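Local structure of N-acetylneuraminic acid (Sialic acid) synthetase (Leptospira borgpetersenii serovar Hardjo-bovis, 6NCS) at residues Y63-R68 and L78-E83; L149-A154 and F173-C178; L219-G224 and R261-L266; V234-Q239 and S246-E251. The protein probably makes N-acylneuraminate (sialic acid) or its 9-phosphate through a TIM-barrel domain that binds manganese. One frame throughout, in Å; residues are numbered along the deposited sequence. Where two conformers were deposited one is given.

Past the barrel strand 57-62, contact 1 closes the first loop: the chain runs through the short helix 65-69 and helix 73-79, and 78-83 returns to 63-68 near one end of the barrel. Contact 2 comes next in series. It spans helix 156-168 and pairs neighbouring parallel strands near the centre of the chain, about 23 Å from contact 1 between centres. The last two share helix 249-266. Contact 3 joins the C-terminal part of this helix to the end of helix 215-222, and within that interval contact 4 ties the helix's start to the loop after strand 227-231. Contacts 1, 2 and 3 also touch the second subunit.

Contact 1: residues Y63-R68 and L78-E83; sequences YNSEER and LVKPAE
Glu83 and Ser65 meet at the start of helix 65-69, in the two-helix excursion after strand 57-62 of the TIM barrel. Ser65 grips one carboxylate oxygen twice: its OG donates to the anti lone pair of Glu83 OE2 at 2.6 Å, while Ser65 N approaches it from above the carboxylate plane at 2.8 Å. Lys80 NZ adds a third bond to this oxygen from the syn side, 33° out of that plane, and also reaches the syn lone pair of Glu66 OE1 at 2.8 Å. Lys80 stands between two carboxylates, probably offsetting their repulsion. A bend at its chi2 (50°) turns CD back over Ser65, 3.4 Å from OG. Beside this network the Tyr63 ring lies against Glu83 CG, and its OH donates to Val79 O at 2.6 Å, an oxygen that also accepts from Ala82 N. Further out, Arg68 NH1 sits over one face of the ring, towards its rim, and bonds to Gln61 OE1, whereas Glu67 forms salt bridges with Arg288 and Lys290 of the second subunit. Asn64 caps the helix, OD1 accepting from Glu67 N, and its ND2 donates to a water that donates onward, its oxygen 2.7 Å from Glu83 OE1.

Contact 2: residues L149-A154 and F173-C178; sequences LSRGTA and FILLHC
Leu149 and Leu175 face each other in parallel register where strands 146-150 and 173-178, joined by the beta-alpha-beta crossover through helix 156-168, lie side by side in the TIM barrel. The tight part is the strand ladder. Leu149 N donates to Ile174 O, Leu176 N returns a bond to Leu149 O at 2.8 Å, and Arg151 N continues to Leu176 O. On the helix-facing side Leu149 CB rests 3.7 Å from Phe173 CE1, with CD2 at the ring's edge; on the other, towards the barrel interior, Ser150 CB lies 4.1 Å from Cys178 CB. Beyond Ser150 the pairing gives way to a type II turn, Arg151-Ala154, and this looser end, still buried, is held in part by the Arg151 side chain. Its chi2 and chi3 (70° and 50°) fold CD and NE back towards His177, whose NE2 bonds to Ala189 O. Thr153 N donates to Glu277 OE1 of the second subunit. Cys178 closes this end beside the metal ligand His210, its side chain about 6 Å from the manganese ion. Arg151 NH2 holds the turn through Ala154 O at 2.8 Å, while NH1 donates to His177 ND1 at 2.9 Å, tilted 18° from the imidazole plane.

Contact 3: residues L219-G224 and R261-L266; sequences LAVASG and RIRKIL
Ile262 points its CG2 branch at Val221 and Ala222, and this one methyl serves both neighbours. Its placement follows from chi1 of -68°, which sets CG1 beside the backbone N and leaves CG2 anti to that nitrogen. CG2 then comes to 3.9 Å from Val221 CG1 and 4.0 Å from Ala222 CB. Val221 answers with its CG1 branch, and the two branched side chains cross at a slant. One turn on, Leu266 spreads its two methyls over the end of the opposing helix: CD1 lies 3.4 Å from Val221 O and CD2 is 3.7 Å from Ala222 O. These helices, 215-222 and 249-266, belong to the outer layer of the TIM barrel, and Val221 also packs inward on Ile228 of strand 227-231. Helix 215-222 stops here in a Schellman motif, with Gly224 at positive phi as the C-prime residue, Ala225 N bonded to Ala220 O and Gly224 N to Val221 O. Ala222 also packs on its counterpart Ala222 of the second subunit, placing the contact at the dimer interface. The polar part of the contact is bridged by water. Arg263 swings CG to an unusual chi1 of -100°; its NH1 is taken by Asn24 O, and its NE donates to a water that itself donates to Val221 O, the water oxygen 2.7 Å from that carbonyl oxygen.

Contact 4: residues V234-Q239 and S246-E251; sequences VDRTLQ and SAEPKE
Arg236 and Glu251 meet tip to tip in a two-pronged salt bridge: NH1 donates to Glu251 OE1 at 2.8 Å and NH2 to OE2 at 2.9 Å. Both oxygens use syn lone pairs, and the two flat groups are nearly coplanar, 15° apart. A second carboxylate is stacked across the guanidinium, the planes 10° apart and Glu248 CD over the centre; Glu248 OE1, well out of the guanidinium plane, meets Arg236 NH2 at a long 4.0 Å through charge alone, with no N-H aimed at it. Among the hydrogen bonds, Arg236 N reaches the anti lone pair of Glu248 OE2 at 2.8 Å, and NH1 spends its other N-H on Ser246 O. The arginine chain bends at chi3 (-69°), turning NE aside. The contact joins the loop after the last TIM-barrel strand, 227-231, to the start of helix 249-266, close to His231, a manganese ligand. Glu248 occupies the N-cap position, and its N donates to Glu251 OE1, so that oxygen holds both the arginine and the helix start. An Asx turn shapes the loop, Asp235 OD1 accepting from Thr237 N and OG1 on the same face. Apolar packing is slight, Pro249 CG lying 4.5 Å from Val234 CB.

Contact 1: residues Y63-R68 and L78-E83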
loop_
_atom_site.group_PDB
_atom_site.type_symbol
_atom_site.label_atom_id
_atom_site.label_comp_id
_atom_site.label_asym_id
_atom_site.label_seq_id
_atom_site.Cartn_x
_atom_site.Cartn_y
_atom_site.Cartn_z
ATOM N N TYR A 63 -2.583 8.708 -33.350
ATOM C CA TYR A 63 -1.193 8.912 -33.733
ATOM C C TYR A 63 -1.044 8.755 -35.234
ATOM O O TYR A 63 -1.902 8.177 -35.910
ATOM C CB TYR A 63 -0.262 7.909 -33.030
ATOM C CG TYR A 63 -0.587 6.494 -33.440
ATOM C CD1 TYR A 63 -1.669 5.825 -32.884
ATOM C CD2 TYR A 63 0.158 5.842 -34.416
ATOM C CE1 TYR A 63 -2.000 4.541 -33.292
ATOM C CE2 TYR A 63 -0.161 4.561 -34.823
ATOM C CZ TYR A 63 -1.237 3.916 -34.252
ATOM O OH TYR A 63 -1.560 2.643 -34.660
ATOM N N ASN A 64 0.066 9.279 -35.739
ATOM C CA ASN A 64 0.572 8.961 -37.068
ATOM C C ASN A 64 1.813 8.092 -36.900
ATOM O O ASN A 64 2.741 8.465 -36.172
ATOM C CB ASN A 64 0.898 10.237 -37.846
ATOM C CG ASN A 64 1.630 9.958 -39.147
ATOM O OD1 ASN A 64 2.853 10.054 -39.217
ATOM N ND2 ASN A 64 0.875 9.613 -40.190
ATOM N N SER A 65 1.819 6.928 -37.557
ATOM C CA SER A 65 2.881 5.944 -37.345
ATOM C C SER A 65 4.260 6.526 -37.639
ATOM O O SER A 65 5.197 6.358 -36.847
ATOM C CB SER A 65 2.632 4.713 -38.218
ATOM O OG SER A 65 1.387 4.109 -37.901
ATOM N N GLU A 66 4.408 7.192 -38.790
ATOM C CA GLU A 66 5.707 7.738 -39.176
ATOM C C GLU A 66 6.166 8.832 -38.215
ATOM O O GLU A 66 7.355 8.923 -37.885
ATOM C CB GLU A 66 5.644 8.273 -40.606
ATOM C CG GLU A 66 5.576 7.191 -41.673
ATOM C CD GLU A 66 4.162 6.724 -41.971
ATOM O OE1 GLU A 66 3.215 7.155 -41.276
ATOM O OE2 GLU A 66 3.999 5.929 -42.922
ATOM N N GLU A 67 5.243 9.683 -37.769
ATOM C CA GLU A 67 5.598 10.699 -36.787
ATOM C C GLU A 67 6.059 10.044 -35.491
ATOM O O GLU A 67 7.023 10.492 -34.854
ATOM C CB GLU A 67 4.392 11.607 -36.540
ATOM C CG GLU A 67 4.694 12.920 -35.849
ATOM C CD GLU A 67 4.825 12.793 -34.344
ATOM O OE1 GLU A 67 4.336 11.793 -33.764
ATOM O OE2 GLU A 67 5.425 13.711 -33.737
ATOM N N ARG A 68 5.398 8.959 -35.108
ATOM C CA ARG A 68 5.637 8.355 -33.807
ATOM C C ARG A 68 6.942 7.565 -33.783
ATOM O O ARG A 68 7.651 7.564 -32.769
ATOM C CB ARG A 68 4.454 7.462 -33.450
ATOM C CG ARG A 68 4.524 6.810 -32.091
ATOM C CD ARG A 68 3.241 6.051 -31.853
ATOM N NE ARG A 68 3.229 5.301 -30.604
ATOM C CZ ARG A 68 2.155 4.673 -30.143
ATOM N NH1 ARG A 68 1.017 4.713 -30.839
ATOM N NH2 ARG A 68 2.209 4.013 -28.994
ATOM N N LEU A 78 4.244 -2.156 -38.092
ATOM C CA LEU A 78 3.456 -2.860 -37.085
ATOM C C LEU A 78 2.244 -2.048 -36.646
ATOM O O LEU A 78 1.149 -2.597 -36.480
ATOM C CB LEU A 78 4.331 -3.198 -35.877
ATOM C CG LEU A 78 3.585 -3.869 -34.718
ATOM C CD1 LEU A 78 3.375 -5.355 -34.996
ATOM C CD2 LEU A 78 4.293 -3.647 -33.391
ATOM N N VAL A 79 2.415 -0.741 -36.440
ATOM C CA VAL A 79 1.334 0.075 -35.893
ATOM C C VAL A 79 0.512 0.774 -36.966
ATOM O O VAL A 79 -0.552 1.328 -36.647
ATOM C CB VAL A 79 1.861 1.123 -34.887
ATOM C CG1 VAL A 79 2.612 0.447 -33.741
ATOM C CG2 VAL A 79 2.724 2.160 -35.590
ATOM N N LYS A 80 0.971 0.787 -38.216
ATOM C CA LYS A 80 0.191 1.406 -39.286
ATOM C C LYS A 80 -1.242 0.887 -39.373
ATOM O O LYS A 80 -2.162 1.713 -39.492
ATOM C CB LYS A 80 0.919 1.225 -40.625
ATOM C CG LYS A 80 0.424 2.167 -41.699
ATOM C CD LYS A 80 0.421 3.576 -41.144
ATOM C CE LYS A 80 0.428 4.630 -42.216
ATOM N NZ LYS A 80 0.671 5.974 -41.621
ATOM N N PRO A 81 -1.511 -0.426 -39.317
ATOM C CA PRO A 81 -2.903 -0.886 -39.448
ATOM C C PRO A 81 -3.806 -0.456 -38.310
ATOM O O PRO A 81 -5.023 -0.428 -38.502
ATOM C CB PRO A 81 -2.773 -2.416 -39.488
ATOM C CG PRO A 81 -1.399 -2.661 -39.951
ATOM C CD PRO A 81 -0.573 -1.564 -39.362
ATOM N N ALA A 82 -3.262 -0.139 -37.142
ATOM C CA ALA A 82 -4.071 0.185 -35.976
ATOM C C ALA A 82 -4.405 1.665 -35.878
ATOM O O ALA A 82 -5.011 2.083 -34.889
ATOM C CB ALA A 82 -3.355 -0.272 -34.699
ATOM N N GLU A 83 -4.039 2.469 -36.876
ATOM C CA GLU A 83 -4.394 3.881 -36.846
ATOM C C GLU A 83 -5.901 4.045 -36.986
ATOM O O GLU A 83 -6.524 3.424 -37.855
ATOM C CB GLU A 83 -3.684 4.639 -37.965
ATOM C CG GLU A 83 -2.202 4.881 -37.716
ATOM C CD GLU A 83 -1.567 5.788 -38.760
ATOM O OE1 GLU A 83 -2.309 6.541 -39.424
ATOM O OE2 GLU A 83 -0.327 5.746 -38.917
HETATM O O HOH W 1 -1.866 9.128 -39.852
#

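Contact 2: residues L149-A154 and F173-C178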
loop_
_atom_site.group_PDB
_atom_site.type_symbol
_atom_site.label_atom_id
_atom_site.label_comp_id
_atom_site.label_asym_id
_atom_site.label_seq_id
_atom_site.Cartn_x
_atom_site.Cartn_y
_atom_site.Cartn_z
ATOM N N LEU A 149 -0.865 12.614 -17.233
ATOM C CA LEU A 149 0.496 12.391 -17.710
ATOM C C LEU A 149 1.092 11.202 -16.970
ATOM O O LEU A 149 0.959 11.113 -15.750
ATOM C CB LEU A 149 1.356 13.630 -17.466
ATOM C CG LEU A 149 2.852 13.547 -17.785
ATOM C CD1 LEU A 149 3.089 13.400 -19.299
ATOM C CD2 LEU A 149 3.567 14.778 -17.233
ATOM N N SER A 150 1.716 10.284 -17.698
ATOM C CA SER A 150 2.488 9.197 -17.109
ATOM C C SER A 150 3.967 9.557 -17.133
ATOM O O SER A 150 4.437 10.216 -18.063
ATOM C CB SER A 150 2.274 7.887 -17.870
ATOM O OG SER A 150 1.016 7.320 -17.567
ATOM N N ARG A 151 4.709 9.115 -16.106
ATOM C CA ARG A 151 6.102 9.533 -15.952
ATOM C C ARG A 151 7.111 8.403 -16.147
ATOM O O ARG A 151 8.241 8.508 -15.665
ATOM C CB ARG A 151 6.338 10.227 -14.596
ATOM C CG ARG A 151 5.844 9.527 -13.301
ATOM C CD ARG A 151 6.651 8.255 -12.950
ATOM N NE ARG A 151 8.103 8.451 -12.963
ATOM C CZ ARG A 151 8.919 8.021 -12.003
ATOM N NH1 ARG A 151 8.423 7.372 -10.960
ATOM N NH2 ARG A 151 10.229 8.224 -12.085
ATOM N N GLY A 152 6.753 7.347 -16.874
ATOM C CA GLY A 152 7.751 6.366 -17.254
ATOM C C GLY A 152 8.915 7.065 -17.932
ATOM O O GLY A 152 8.699 8.075 -18.606
ATOM N N THR A 153 10.143 6.579 -17.721
ATOM C CA THR A 153 11.428 7.081 -18.219
ATOM C C THR A 153 11.950 8.316 -17.473
ATOM O O THR A 153 13.112 8.683 -17.682
ATOM C CB THR A 153 11.420 7.433 -19.724
ATOM O OG1 THR A 153 10.739 8.681 -19.920
ATOM C CG2 THR A 153 10.741 6.351 -20.545
ATOM N N ALA A 154 11.157 8.979 -16.629
ATOM C CA ALA A 154 11.459 10.351 -16.227
ATOM C C ALA A 154 12.128 10.450 -14.856
ATOM O O ALA A 154 11.755 9.756 -13.906
ATOM C CB ALA A 154 10.186 11.201 -16.233
ATOM N N PHE A 173 -4.986 18.394 -13.664
ATOM C CA PHE A 173 -3.804 17.607 -13.953
ATOM C C PHE A 173 -3.712 16.414 -13.012
ATOM O O PHE A 173 -3.924 16.539 -11.804
ATOM C CB PHE A 173 -2.546 18.476 -13.841
ATOM C CG PHE A 173 -1.284 17.747 -14.167
ATOM C CD1 PHE A 173 -0.954 17.463 -15.481
ATOM C CD2 PHE A 173 -0.424 17.352 -13.159
ATOM C CE1 PHE A 173 0.210 16.777 -15.788
ATOM C CE2 PHE A 173 0.741 16.668 -13.449
ATOM C CZ PHE A 173 1.067 16.388 -14.775
ATOM N N ILE A 174 -3.386 15.265 -13.590
ATOM C CA ILE A 174 -3.210 14.000 -12.887
ATOM C C ILE A 174 -1.886 13.402 -13.344
ATOM O O ILE A 174 -1.583 13.401 -14.540
ATOM C CB ILE A 174 -4.382 13.046 -13.195
ATOM C CG1 ILE A 174 -5.678 13.626 -12.629
ATOM C CG2 ILE A 174 -4.112 11.621 -12.696
ATOM C CD1 ILE A 174 -6.931 13.089 -13.298
ATOM N N LEU A 175 -1.101 12.875 -12.402
ATOM C CA LEU A 175 0.177 12.255 -12.735
ATOM C C LEU A 175 0.142 10.776 -12.366
ATOM O O LEU A 175 -0.260 10.430 -11.254
ATOM C CB LEU A 175 1.303 12.961 -11.992
ATOM C CG LEU A 175 2.735 12.523 -12.245
ATOM C CD1 LEU A 175 3.078 12.815 -13.707
ATOM C CD2 LEU A 175 3.675 13.303 -11.327
ATOM N N LEU A 176 0.554 9.905 -13.289
ATOM C CA LEU A 176 0.608 8.470 -13.022
ATOM C C LEU A 176 2.057 8.008 -12.899
ATOM O O LEU A 176 2.853 8.189 -13.826
ATOM C CB LEU A 176 -0.084 7.668 -14.122
ATOM C CG LEU A 176 -1.517 8.054 -14.486
ATOM C CD1 LEU A 176 -2.047 7.114 -15.598
ATOM C CD2 LEU A 176 -2.405 8.010 -13.261
ATOM N N HIS A 177 2.389 7.390 -11.772
ATOM C CA HIS A 177 3.612 6.600 -11.720
ATOM C C HIS A 177 3.530 5.473 -12.743
ATOM O O HIS A 177 2.458 4.929 -13.012
ATOM C CB HIS A 177 3.839 6.027 -10.314
ATOM C CG HIS A 177 5.009 5.101 -10.245
ATOM N ND1 HIS A 177 6.261 5.459 -10.697
ATOM C CD2 HIS A 177 5.113 3.818 -9.828
ATOM C CE1 HIS A 177 7.090 4.440 -10.552
ATOM N NE2 HIS A 177 6.418 3.429 -10.027
ATOM N N CYS A 178 4.670 5.141 -13.340
ATOM C CA CYS A 178 4.709 4.248 -14.485
ATOM C C CYS A 178 6.156 3.827 -14.674
ATOM O O CYS A 178 7.074 4.591 -14.357
ATOM C CB CYS A 178 4.179 4.956 -15.749
ATOM S SG CYS A 178 4.094 3.911 -17.216
#

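Contact 3: residues L219-G224 and R261-L266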
loop_
_atom_site.group_PDB
_atom_site.type_symbol
_atom_site.label_atom_id
_atom_site.label_comp_id
_atom_site.label_asym_id
_atom_site.label_seq_id
_atom_site.Cartn_x
_atom_site.Cartn_y
_atom_site.Cartn_z
ATOM N N LEU A 219 -1.677 -3.840 -5.662
ATOM C CA LEU A 219 -0.719 -3.346 -4.681
ATOM C C LEU A 219 -0.524 -1.842 -4.823
ATOM O O LEU A 219 -0.331 -1.144 -3.821
ATOM C CB LEU A 219 0.619 -4.088 -4.817
ATOM C CG LEU A 219 0.578 -5.564 -4.397
ATOM C CD1 LEU A 219 1.849 -6.283 -4.776
ATOM C CD2 LEU A 219 0.322 -5.664 -2.898
ATOM N N ALA A 220 -0.612 -1.319 -6.049
ATOM C CA ALA A 220 -0.459 0.122 -6.228
ATOM C C ALA A 220 -1.592 0.883 -5.560
ATOM O O ALA A 220 -1.362 1.938 -4.956
ATOM C CB ALA A 220 -0.380 0.472 -7.719
ATOM N N VAL A 221 -2.816 0.347 -5.626
ATOM C CA VAL A 221 -3.935 0.926 -4.876
ATOM C C VAL A 221 -3.639 0.926 -3.383
ATOM O O VAL A 221 -3.849 1.934 -2.700
ATOM C CB VAL A 221 -5.248 0.179 -5.184
ATOM C CG1 VAL A 221 -6.363 0.675 -4.274
ATOM C CG2 VAL A 221 -5.637 0.358 -6.644
ATOM N N ALA A 222 -3.154 -0.202 -2.845
ATOM C CA ALA A 222 -2.815 -0.223 -1.425
ATOM C C ALA A 222 -1.710 0.774 -1.094
ATOM O O ALA A 222 -1.666 1.308 0.021
ATOM C CB ALA A 222 -2.401 -1.632 -0.981
ATOM N N SER A 223 -0.824 1.055 -2.041
ATOM C CA SER A 223 0.248 2.005 -1.793
ATOM C C SER A 223 -0.160 3.447 -2.088
ATOM O O SER A 223 0.698 4.336 -2.055
ATOM C CB SER A 223 1.489 1.629 -2.602
ATOM O OG SER A 223 1.323 1.965 -3.963
ATOM N N GLY A 224 -1.433 3.700 -2.376
ATOM C CA GLY A 224 -1.933 5.067 -2.486
ATOM C C GLY A 224 -2.434 5.507 -3.849
ATOM O O GLY A 224 -2.878 6.658 -3.969
ATOM N N ARG A 261 -12.491 -3.230 -2.962
ATOM C CA ARG A 261 -12.305 -3.921 -1.695
ATOM C C ARG A 261 -11.084 -3.393 -0.958
ATOM O O ARG A 261 -11.141 -3.170 0.257
ATOM C CB ARG A 261 -12.203 -5.433 -1.935
ATOM C CG ARG A 261 -12.106 -6.242 -0.656
ATOM C CD ARG A 261 -12.193 -7.738 -0.943
ATOM N NE ARG A 261 -10.969 -8.237 -1.565
ATOM C CZ ARG A 261 -9.914 -8.659 -0.875
ATOM N NH1 ARG A 261 -9.948 -8.649 0.451
ATOM N NH2 ARG A 261 -8.829 -9.101 -1.506
ATOM N N ILE A 262 -9.969 -3.178 -1.670
ATOM C CA ILE A 262 -8.775 -2.638 -1.018
ATOM C C ILE A 262 -9.028 -1.213 -0.533
ATOM O O ILE A 262 -8.572 -0.825 0.547
ATOM C CB ILE A 262 -7.562 -2.721 -1.966
ATOM C CG1 ILE A 262 -7.172 -4.182 -2.179
ATOM C CG2 ILE A 262 -6.369 -1.942 -1.409
ATOM C CD1 ILE A 262 -6.176 -4.405 -3.350
ATOM N N ARG A 263 -9.779 -0.420 -1.298
ATOM C CA ARG A 263 -10.101 0.927 -0.826
ATOM C C ARG A 263 -10.866 0.878 0.485
ATOM O O ARG A 263 -10.629 1.699 1.379
ATOM C CB ARG A 263 -10.898 1.701 -1.872
ATOM C CG ARG A 263 -10.037 2.671 -2.679
ATOM C CD ARG A 263 -9.311 3.643 -1.758
ATOM N NE ARG A 263 -8.476 4.615 -2.467
ATOM C CZ ARG A 263 -8.926 5.748 -3.005
ATOM N NH1 ARG A 263 -10.217 6.057 -2.949
ATOM N NH2 ARG A 263 -8.081 6.572 -3.613
ATOM N N LYS A 264 -11.783 -0.082 0.624
ATOM C CA LYS A 264 -12.501 -0.211 1.884
ATOM C C LYS A 264 -11.536 -0.537 3.013
ATOM O O LYS A 264 -11.669 -0.009 4.117
ATOM C CB LYS A 264 -13.587 -1.284 1.786
ATOM N N ILE A 265 -10.543 -1.385 2.734
ATOM C CA ILE A 265 -9.560 -1.775 3.738
ATOM C C ILE A 265 -8.680 -0.587 4.115
ATOM O O ILE A 265 -8.303 -0.422 5.282
ATOM C CB ILE A 265 -8.731 -2.965 3.207
ATOM C CG1 ILE A 265 -9.597 -4.226 3.144
ATOM C CG2 ILE A 265 -7.473 -3.190 4.053
ATOM C CD1 ILE A 265 -9.007 -5.351 2.261
ATOM N N LEU A 266 -8.321 0.251 3.133
ATOM C CA LEU A 266 -7.555 1.454 3.445
ATOM C C LEU A 266 -8.339 2.391 4.350
ATOM O O LEU A 266 -7.762 3.027 5.243
ATOM C CB LEU A 266 -7.155 2.192 2.166
ATOM C CG LEU A 266 -6.110 1.504 1.292
ATOM C CD1 LEU A 266 -5.990 2.209 -0.041
ATOM C CD2 LEU A 266 -4.766 1.527 2.008
HETATM O O HOH W 2 -5.463 4.068 -3.054
#

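Contact 4: residues V234-Q239 and S246-E251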
loop_
_atom_site.group_PDB
_atom_site.type_symbol
_atom_site.label_atom_id
_atom_site.label_comp_id
_atom_site.label_asym_id
_atom_site.label_seq_id
_atom_site.Cartn_x
_atom_site.Cartn_y
_atom_site.Cartn_z
ATOM N N VAL A 234 -9.874 -7.952 -25.357
ATOM C CA VAL A 234 -10.995 -8.864 -25.147
ATOM C C VAL A 234 -10.571 -10.320 -25.217
ATOM O O VAL A 234 -11.329 -11.189 -24.772
ATOM C CB VAL A 234 -12.164 -8.644 -26.124
ATOM C CG1 VAL A 234 -12.773 -7.258 -25.917
ATOM C CG2 VAL A 234 -11.731 -8.884 -27.557
ATOM N N ASP A 235 -9.370 -10.610 -25.727
ATOM C CA ASP A 235 -8.939 -11.989 -25.931
ATOM C C ASP A 235 -7.446 -12.040 -26.234
ATOM O O ASP A 235 -7.021 -11.643 -27.323
ATOM C CB ASP A 235 -9.754 -12.606 -27.072
ATOM C CG ASP A 235 -9.517 -14.102 -27.245
ATOM O OD1 ASP A 235 -8.679 -14.694 -26.530
ATOM O OD2 ASP A 235 -10.188 -14.682 -28.121
ATOM N N ARG A 236 -6.635 -12.512 -25.281
ATOM C CA ARG A 236 -5.202 -12.614 -25.537
ATOM C C ARG A 236 -4.893 -13.591 -26.666
ATOM O O ARG A 236 -3.874 -13.440 -27.347
ATOM C CB ARG A 236 -4.448 -13.032 -24.269
ATOM C CG ARG A 236 -4.176 -11.882 -23.300
ATOM C CD ARG A 236 -3.170 -12.271 -22.217
ATOM N NE ARG A 236 -3.728 -13.255 -21.298
ATOM C CZ ARG A 236 -4.480 -12.951 -20.242
ATOM N NH1 ARG A 236 -4.767 -11.687 -19.959
ATOM N NH2 ARG A 236 -4.947 -13.920 -19.463
ATOM N N THR A 237 -5.755 -14.589 -26.890
ATOM C CA THR A 237 -5.459 -15.581 -27.922
ATOM C C THR A 237 -5.431 -14.980 -29.319
ATOM O O THR A 237 -4.875 -15.601 -30.231
ATOM C CB THR A 237 -6.471 -16.733 -27.890
ATOM O OG1 THR A 237 -7.738 -16.282 -28.381
ATOM C CG2 THR A 237 -6.635 -17.268 -26.480
ATOM N N LEU A 238 -6.018 -13.799 -29.514
ATOM C CA LEU A 238 -5.899 -13.123 -30.800
ATOM C C LEU A 238 -4.482 -12.624 -31.050
ATOM O O LEU A 238 -4.143 -12.312 -32.193
ATOM C CB LEU A 238 -6.883 -11.954 -30.875
ATOM C CG LEU A 238 -8.364 -12.300 -30.707
ATOM C CD1 LEU A 238 -9.231 -11.041 -30.617
ATOM C CD2 LEU A 238 -8.809 -13.181 -31.847
ATOM N N GLN A 239 -3.661 -12.518 -30.002
ATOM C CA GLN A 239 -2.267 -12.082 -30.121
ATOM C C GLN A 239 -2.148 -10.694 -30.748
ATOM O O GLN A 239 -1.241 -10.430 -31.538
ATOM C CB GLN A 239 -1.436 -13.106 -30.903
ATOM C CG GLN A 239 -1.503 -14.488 -30.315
ATOM C CD GLN A 239 -0.686 -14.629 -29.045
ATOM O OE1 GLN A 239 0.542 -14.721 -29.094
ATOM N NE2 GLN A 239 -1.364 -14.660 -27.898
ATOM N N SER A 246 -1.772 -7.324 -21.347
ATOM C CA SER A 246 -3.156 -6.872 -21.344
ATOM C C SER A 246 -4.050 -7.801 -20.530
ATOM O O SER A 246 -3.922 -9.024 -20.594
ATOM C CB SER A 246 -3.693 -6.763 -22.770
ATOM O OG SER A 246 -3.002 -5.763 -23.490
ATOM N N ALA A 247 -4.967 -7.201 -19.775
ATOM C CA ALA A 247 -5.948 -7.934 -18.988
ATOM C C ALA A 247 -7.179 -8.225 -19.833
ATOM O O ALA A 247 -7.630 -7.374 -20.599
ATOM C CB ALA A 247 -6.351 -7.117 -17.758
ATOM N N GLU A 248 -7.722 -9.425 -19.694
ATOM C CA GLU A 248 -8.963 -9.773 -20.376
ATOM C C GLU A 248 -10.153 -9.241 -19.578
ATOM O O GLU A 248 -9.997 -8.789 -18.446
ATOM C CB GLU A 248 -9.014 -11.285 -20.591
ATOM C CG GLU A 248 -8.035 -11.766 -21.667
ATOM C CD GLU A 248 -8.063 -13.259 -21.868
ATOM O OE1 GLU A 248 -8.622 -13.975 -21.004
ATOM O OE2 GLU A 248 -7.520 -13.716 -22.896
ATOM N N PRO A 249 -11.364 -9.248 -20.153
ATOM C CA PRO A 249 -12.500 -8.614 -19.454
ATOM C C PRO A 249 -12.771 -9.147 -18.053
ATOM O O PRO A 249 -13.054 -8.348 -17.151
ATOM C CB PRO A 249 -13.675 -8.889 -20.396
ATOM C CG PRO A 249 -13.047 -8.939 -21.746
ATOM C CD PRO A 249 -11.733 -9.635 -21.533
ATOM N N LYS A 250 -12.714 -10.465 -17.839
ATOM C CA LYS A 250 -12.951 -10.978 -16.493
ATOM C C LYS A 250 -11.866 -10.519 -15.521
ATOM O O LYS A 250 -12.150 -10.282 -14.338
ATOM C CB LYS A 250 -13.045 -12.507 -16.523
ATOM N N GLU A 251 -10.628 -10.373 -15.998
ATOM C CA GLU A 251 -9.560 -9.867 -15.144
ATOM C C GLU A 251 -9.724 -8.374 -14.876
ATOM O O GLU A 251 -9.470 -7.905 -13.760
ATOM C CB GLU A 251 -8.206 -10.187 -15.777
ATOM C CG GLU A 251 -8.055 -11.690 -16.073
ATOM C CD GLU A 251 -6.970 -12.005 -17.083
ATOM O OE1 GLU A 251 -6.581 -11.102 -17.853
ATOM O OE2 GLU A 251 -6.503 -13.166 -17.105
#